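Long-range contacts in phytase (Citrobacter braakii, PDB 3ZHC), which is a phytase of branch 2 of the histidine phosphatase superfamily, built around a mixed beta sheet flanked by helices: residues A106-T111 / S317-A322; G351-F356 / S372-T377. The protein carries 2 engineered substitutions. One frame throughout, in Å; residues are numbered along the deposited sequence.

Contact 1: residues A106-T111 / S317-A322; sequences AVIADT and SLLFIA
Ala106 to Ala109 run parallel to Leu319 to Ala322, in register, with five backbone hydrogen bonds between the two segments. Ala106 is held through both its polar atoms: its N gives a bond to Leu318 O (3.1 Å) and its O takes one from Phe320 N (3.0 Å). Ile108 repeats the pattern two residues further on, from its N to Phe320 O and from Ala322 N to its O, the latter pair 2.8 Å apart. The pairing runs just past the strand end, where Asp110 N reaches Ala322 O at 3.2 Å with a more bent N-H...O angle of 155°. Val107 and Ala109 turn their peptide groups the other way, to His135 of the adjoining short strand, while Leu319 bonds to Val33 of strand 28-38.

Apolar groups fill both faces. On one, Ile108 CD1 meets Leu319 CD1 at 4.0 Å, and helix 282-301 packs on Leu319 and Ile321. On the other, Val107 CG1, anti to its backbone N (chi1 174°), comes in at the edge of the Phe320 ring, 4.0 Å from CD2, and Ala109 CB lies beside Ala322 CB; Phe122 of helix 113-126 stacks on the same ring.

The carboxylate of Asp110 leads away from the partner strand. Its OD1 receives Thr111 N from above the carboxylate plane, OD2 is hydrogen-bonded to His324 NE2, and the backbone O bonds to Thr115 OG1. The chemistry is thus that of a parallel pair in an alpha/beta core: N and O of Ala106 and Ile108 are satisfied by the partner strand, and the Asp110 carboxylate, just past its strand, is tied to Thr111 N and His324.

Contact 2: residues G351-F356 / S372-T377; sequences GGELVF and SFVYQT
Glu353 and Val374 form a hydrogen-bonded antiparallel pair, closed by Glu353 N to Val374 O (2.7 Å) and Val374 N to Glu353 O (2.8 Å). Two residues along, Val355 and Ser372 make the second such pair. There the bond from Val355 N to Ser372 O is almost straight, with an N-H...O angle of 178°. Between them Leu354 and Phe373 are a non-hydrogen-bonded pair, and each CA makes a weaker CA-H...O contact to a neighbouring carbonyl, Phe373 CA to Glu353 O at 3.2 Å and Leu354 CA to Ser372 O.

The aromatic contact is made by Phe373. With CG anti to its backbone N (chi1 -160°), the ring leans over the opposite strand, and Glu353 O lies over one face, 3.5 Å above the plane and displaced toward the rim. Gly352 comes close as well, its CA 3.6 Å from Phe373 CE1; the bare CA of this glycine lets the ring lie so near the backbone. Leu354 CD1 touches the ring edge, 4.0 Å from CD2, the two side chains crossing at about a right angle.

Aliphatic packing occupies the other face. Val355 CG2 meets Val374 CG2 at 3.8 Å, and the extended Glu353 chain runs alongside Val374, its buried OE1 hydrogen-bonded to Gln84 NE2.

These strands belong to the hairpin 353-361/366-375. Segments 353-356 and 372-375 cross at 141°, 39° away from antiparallel, and so are strongly twisted. Strand 28-38 pairs with the first arm through Leu354 and Phe356, and strand 394-398 with the second through Phe373. Helix 71-90 packs against Glu353 and Val355, while Trp339 meets the Phe373 ring.

How the contacts relate
Both contacts are buried and belong to one mixed sheet, with strand 28-38 as the common neighbour: it pairs in parallel with the strand of 317-322 and antiparallel with that of 351-356. Contact 1 joins strands separated by a long, largely helical part of the chain, whereas contact 2 closes a local hairpin. Their centres are 14 Å apart, yet they touch where Phe320 CE1 of contact 1 packs 3.6 Å from Glu353 OE2 of contact 2. Contact 1 packs through aliphatic groups and a ring edge, with its carboxylate past the strand end; the more twisted contact 2 lays a ring over a backbone carbonyl and a glycine, with its carboxylate within the strand.

Contact 1: residues A106-T111 / S317-A322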
loop_
_atom_site.group_PDB
_atom_site.type_symbol
_atom_site.label_atom_id
_atom_site.label_comp_id
_atom_site.label_asym_id
_atom_site.label_seq_id
_atom_site.Cartn_x
_atom_site.Cartn_y
_atom_site.Cartn_z
ATOM N N ALA B 106 2.597 33.812 11.957
ATOM C CA ALA B 106 1.404 33.761 12.790
ATOM C C ALA B 106 1.094 32.288 13.105
ATOM O O ALA B 106 1.313 31.414 12.268
ATOM C CB ALA B 106 0.246 34.420 12.108
ATOM N N VAL B 107 0.597 32.025 14.311
ATOM C CA VAL B 107 0.230 30.662 14.734
ATOM C C VAL B 107 -1.195 30.633 15.290
ATOM O O VAL B 107 -1.569 31.491 16.080
ATOM C CB VAL B 107 1.221 30.101 15.772
ATOM C CG1 VAL B 107 0.738 28.727 16.327
ATOM C CG2 VAL B 107 2.595 29.978 15.159
ATOM N N ILE B 108 -1.970 29.638 14.847
ATOM C CA ILE B 108 -3.319 29.370 15.339
ATOM C C ILE B 108 -3.340 27.967 15.923
ATOM O O ILE B 108 -2.796 27.043 15.325
ATOM C CB ILE B 108 -4.358 29.416 14.220
ATOM C CG1 ILE B 108 -4.444 30.824 13.609
ATOM C CG2 ILE B 108 -5.736 28.969 14.745
ATOM C CD1 ILE B 108 -5.269 30.881 12.358
ATOM N N ALA B 109 -3.970 27.813 17.086
ATOM C CA ALA B 109 -4.120 26.521 17.733
ATOM C C ALA B 109 -5.556 26.305 18.176
ATOM O O ALA B 109 -6.276 27.280 18.532
ATOM C CB ALA B 109 -3.167 26.405 18.934
ATOM N N ASP B 110 -5.980 25.035 18.164
ATOM C CA ASP B 110 -7.267 24.655 18.693
ATOM C C ASP B 110 -7.166 24.827 20.253
ATOM O O ASP B 110 -6.068 24.927 20.799
ATOM C CB ASP B 110 -7.617 23.229 18.255
ATOM C CG ASP B 110 -9.064 22.840 18.529
ATOM O OD1 ASP B 110 -9.896 23.671 19.006
ATOM O OD2 ASP B 110 -9.376 21.679 18.265
ATOM N N THR B 111 -8.312 24.857 20.941
ATOM C CA THR B 111 -8.355 25.172 22.400
ATOM C C THR B 111 -7.753 24.101 23.344
ATOM O O THR B 111 -7.605 24.357 24.543
ATOM C CB THR B 111 -9.794 25.484 22.839
ATOM O OG1 THR B 111 -10.630 24.374 22.533
ATOM C CG2 THR B 111 -10.315 26.710 22.093
ATOM N N SER B 317 4.073 35.228 5.844
ATOM C CA SER B 317 4.946 34.294 5.104
ATOM C C SER B 317 4.742 32.848 5.540
ATOM O O SER B 317 4.851 31.938 4.725
ATOM C CB SER B 317 6.436 34.671 5.263
ATOM O OG SER B 317 6.684 35.990 4.807
ATOM N N LEU B 318 4.461 32.656 6.831
ATOM C CA LEU B 318 4.210 31.344 7.413
ATOM C C LEU B 318 3.053 31.431 8.389
ATOM O O LEU B 318 3.145 32.139 9.384
ATOM C CB LEU B 318 5.470 30.826 8.129
ATOM C CG LEU B 318 5.380 29.506 8.909
ATOM C CD1 LEU B 318 4.983 28.357 7.991
ATOM C CD2 LEU B 318 6.693 29.216 9.604
ATOM N N LEU B 319 1.964 30.719 8.081
ATOM C CA LEU B 319 0.818 30.553 8.972
ATOM C C LEU B 319 0.863 29.084 9.388
ATOM O O LEU B 319 0.707 28.209 8.543
ATOM C CB LEU B 319 -0.498 30.895 8.268
ATOM C CG LEU B 319 -1.817 30.658 9.024
ATOM C CD1 LEU B 319 -1.934 31.543 10.251
ATOM C CD2 LEU B 319 -3.045 30.856 8.102
ATOM N N PHE B 320 1.088 28.821 10.678
ATOM C CA PHE B 320 1.147 27.452 11.225
ATOM C C PHE B 320 -0.127 27.221 12.002
ATOM O O PHE B 320 -0.450 28.003 12.895
ATOM C CB PHE B 320 2.376 27.300 12.114
ATOM C CG PHE B 320 2.532 25.929 12.733
ATOM C CD1 PHE B 320 3.210 24.916 12.053
ATOM C CD2 PHE B 320 1.996 25.651 14.015
ATOM C CE1 PHE B 320 3.361 23.636 12.625
ATOM C CE2 PHE B 320 2.144 24.364 14.596
ATOM C CZ PHE B 320 2.827 23.365 13.904
ATOM N N ILE B 321 -0.859 26.153 11.664
ATOM C CA ILE B 321 -2.151 25.836 12.290
ATOM C C ILE B 321 -2.058 24.459 12.985
ATOM O O ILE B 321 -1.844 23.445 12.317
ATOM C CB ILE B 321 -3.317 25.869 11.276
ATOM C CG1 ILE B 321 -3.349 27.208 10.520
ATOM C CG2 ILE B 321 -4.671 25.633 11.985
ATOM C CD1 ILE B 321 -4.550 27.374 9.588
ATOM N N ALA B 322 -2.215 24.457 14.319
ATOM C CA ALA B 322 -2.141 23.241 15.152
ATOM C C ALA B 322 -3.539 22.639 15.379
ATOM O O ALA B 322 -4.371 23.199 16.116
ATOM C CB ALA B 322 -1.465 23.535 16.484
#

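Contact 2: residues G351-F356 / S372-T377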
loop_
_atom_site.group_PDB
_atom_site.type_symbol
_atom_site.label_atom_id
_atom_site.label_comp_id
_atom_site.label_asym_id
_atom_site.label_seq_id
_atom_site.Cartn_x
_atom_site.Cartn_y
_atom_site.Cartn_z
ATOM N N GLY B 351 2.626 15.375 15.058
ATOM C CA GLY B 351 3.435 16.441 14.460
ATOM C C GLY B 351 3.458 16.466 12.930
ATOM O O GLY B 351 4.149 17.300 12.358
ATOM N N GLY B 352 2.708 15.562 12.265
ATOM C CA GLY B 352 2.659 15.505 10.789
ATOM C C GLY B 352 2.096 16.799 10.222
ATOM O O GLY B 352 1.099 17.333 10.734
ATOM N N GLU B 353 2.731 17.304 9.167
ATOM C CA GLU B 353 2.376 18.599 8.598
ATOM C C GLU B 353 1.973 18.487 7.169
ATOM O O GLU B 353 2.700 17.926 6.374
ATOM C CB GLU B 353 3.567 19.532 8.681
ATOM C CG GLU B 353 3.964 19.888 10.073
ATOM C CD GLU B 353 5.211 20.773 10.137
ATOM O OE1 GLU B 353 5.785 21.102 9.065
ATOM O OE2 GLU B 353 5.614 21.132 11.263
ATOM N N LEU B 354 0.794 19.035 6.851
ATOM C CA LEU B 354 0.326 19.174 5.499
ATOM C C LEU B 354 0.766 20.607 5.164
ATOM O O LEU B 354 0.325 21.569 5.804
ATOM C CB LEU B 354 -1.163 18.958 5.435
ATOM C CG LEU B 354 -1.862 18.800 4.087
ATOM C CD1 LEU B 354 -1.169 17.772 3.161
ATOM C CD2 LEU B 354 -3.339 18.420 4.304
ATOM N N VAL B 355 1.655 20.741 4.175
ATOM C CA VAL B 355 2.293 22.030 3.848
ATOM C C VAL B 355 1.823 22.543 2.487
ATOM O O VAL B 355 1.986 21.863 1.490
ATOM C CB VAL B 355 3.845 21.890 3.867
ATOM C CG1 VAL B 355 4.520 23.205 3.544
ATOM C CG2 VAL B 355 4.311 21.379 5.224
ATOM N N PHE B 356 1.242 23.744 2.478
ATOM C CA PHE B 356 0.776 24.417 1.272
ATOM C C PHE B 356 1.744 25.576 1.011
ATOM O O PHE B 356 1.783 26.530 1.786
ATOM C CB PHE B 356 -0.653 24.923 1.452
ATOM C CG PHE B 356 -1.652 23.834 1.762
ATOM C CD1 PHE B 356 -1.871 23.418 3.087
ATOM C CD2 PHE B 356 -2.379 23.220 0.742
ATOM C CE1 PHE B 356 -2.814 22.389 3.384
ATOM C CE2 PHE B 356 -3.318 22.200 1.029
ATOM C CZ PHE B 356 -3.527 21.788 2.356
ATOM N N SER B 372 2.765 19.394 0.174
ATOM C CA SER B 372 3.658 18.369 0.712
ATOM C C SER B 372 3.183 17.868 2.053
ATOM O O SER B 372 2.373 18.517 2.715
ATOM C CB SER B 372 5.064 18.947 0.888
ATOM O OG SER B 372 5.587 19.371 -0.343
ATOM N N PHE B 373 3.686 16.699 2.449
ATOM C CA PHE B 373 3.474 16.202 3.807
ATOM C C PHE B 373 4.837 16.053 4.472
ATOM O O PHE B 373 5.627 15.226 4.055
ATOM C CB PHE B 373 2.673 14.892 3.879
ATOM C CG PHE B 373 2.057 14.670 5.247
ATOM C CD1 PHE B 373 2.785 14.091 6.268
ATOM C CD2 PHE B 373 0.738 15.088 5.513
ATOM C CE1 PHE B 373 2.207 13.909 7.543
ATOM C CE2 PHE B 373 0.165 14.909 6.778
ATOM C CZ PHE B 373 0.896 14.323 7.786
ATOM N N VAL B 374 5.093 16.877 5.503
ATOM C CA VAL B 374 6.358 16.856 6.272
ATOM C C VAL B 374 6.106 16.160 7.622
ATOM O O VAL B 374 5.156 16.499 8.339
ATOM C CB VAL B 374 6.926 18.273 6.464
ATOM C CG1 VAL B 374 8.173 18.251 7.319
ATOM C CG2 VAL B 374 7.222 18.895 5.112
ATOM N N TYR B 375 6.969 15.194 7.950
ATOM C CA TYR B 375 6.800 14.333 9.115
ATOM C C TYR B 375 8.136 13.752 9.580
ATOM O O TYR B 375 9.150 13.907 8.908
ATOM C CB TYR B 375 5.887 13.174 8.733
ATOM C CG TYR B 375 6.564 12.187 7.778
ATOM C CD1 TYR B 375 6.762 12.504 6.405
ATOM C CD2 TYR B 375 7.027 10.945 8.242
ATOM C CE1 TYR B 375 7.402 11.584 5.531
ATOM C CE2 TYR B 375 7.665 10.024 7.379
ATOM C CZ TYR B 375 7.849 10.344 6.037
ATOM O OH TYR B 375 8.459 9.452 5.228
ATOM N N GLN B 376 8.106 13.078 10.732
ATOM C CA GLN B 376 9.246 12.328 11.255
ATOM C C GLN B 376 8.927 10.878 11.185
ATOM O O GLN B 376 7.788 10.472 11.506
ATOM C CB GLN B 376 9.512 12.691 12.704
ATOM C CG GLN B 376 10.118 14.093 12.885
ATOM C CD GLN B 376 9.620 14.790 14.118
ATOM O OE1 GLN B 376 8.428 14.870 14.333
ATOM N NE2 GLN B 376 10.535 15.317 14.931
ATOM N N THR B 377 9.907 10.062 10.774
ATOM C CA THR B 377 9.746 8.611 10.804
ATOM C C THR B 377 9.602 8.175 12.266
ATOM O O THR B 377 10.002 8.912 13.186
ATOM C CB THR B 377 10.924 7.855 10.140
ATOM O OG1 THR B 377 12.152 8.193 10.782
ATOM C CG2 THR B 377 11.027 8.203 8.654
#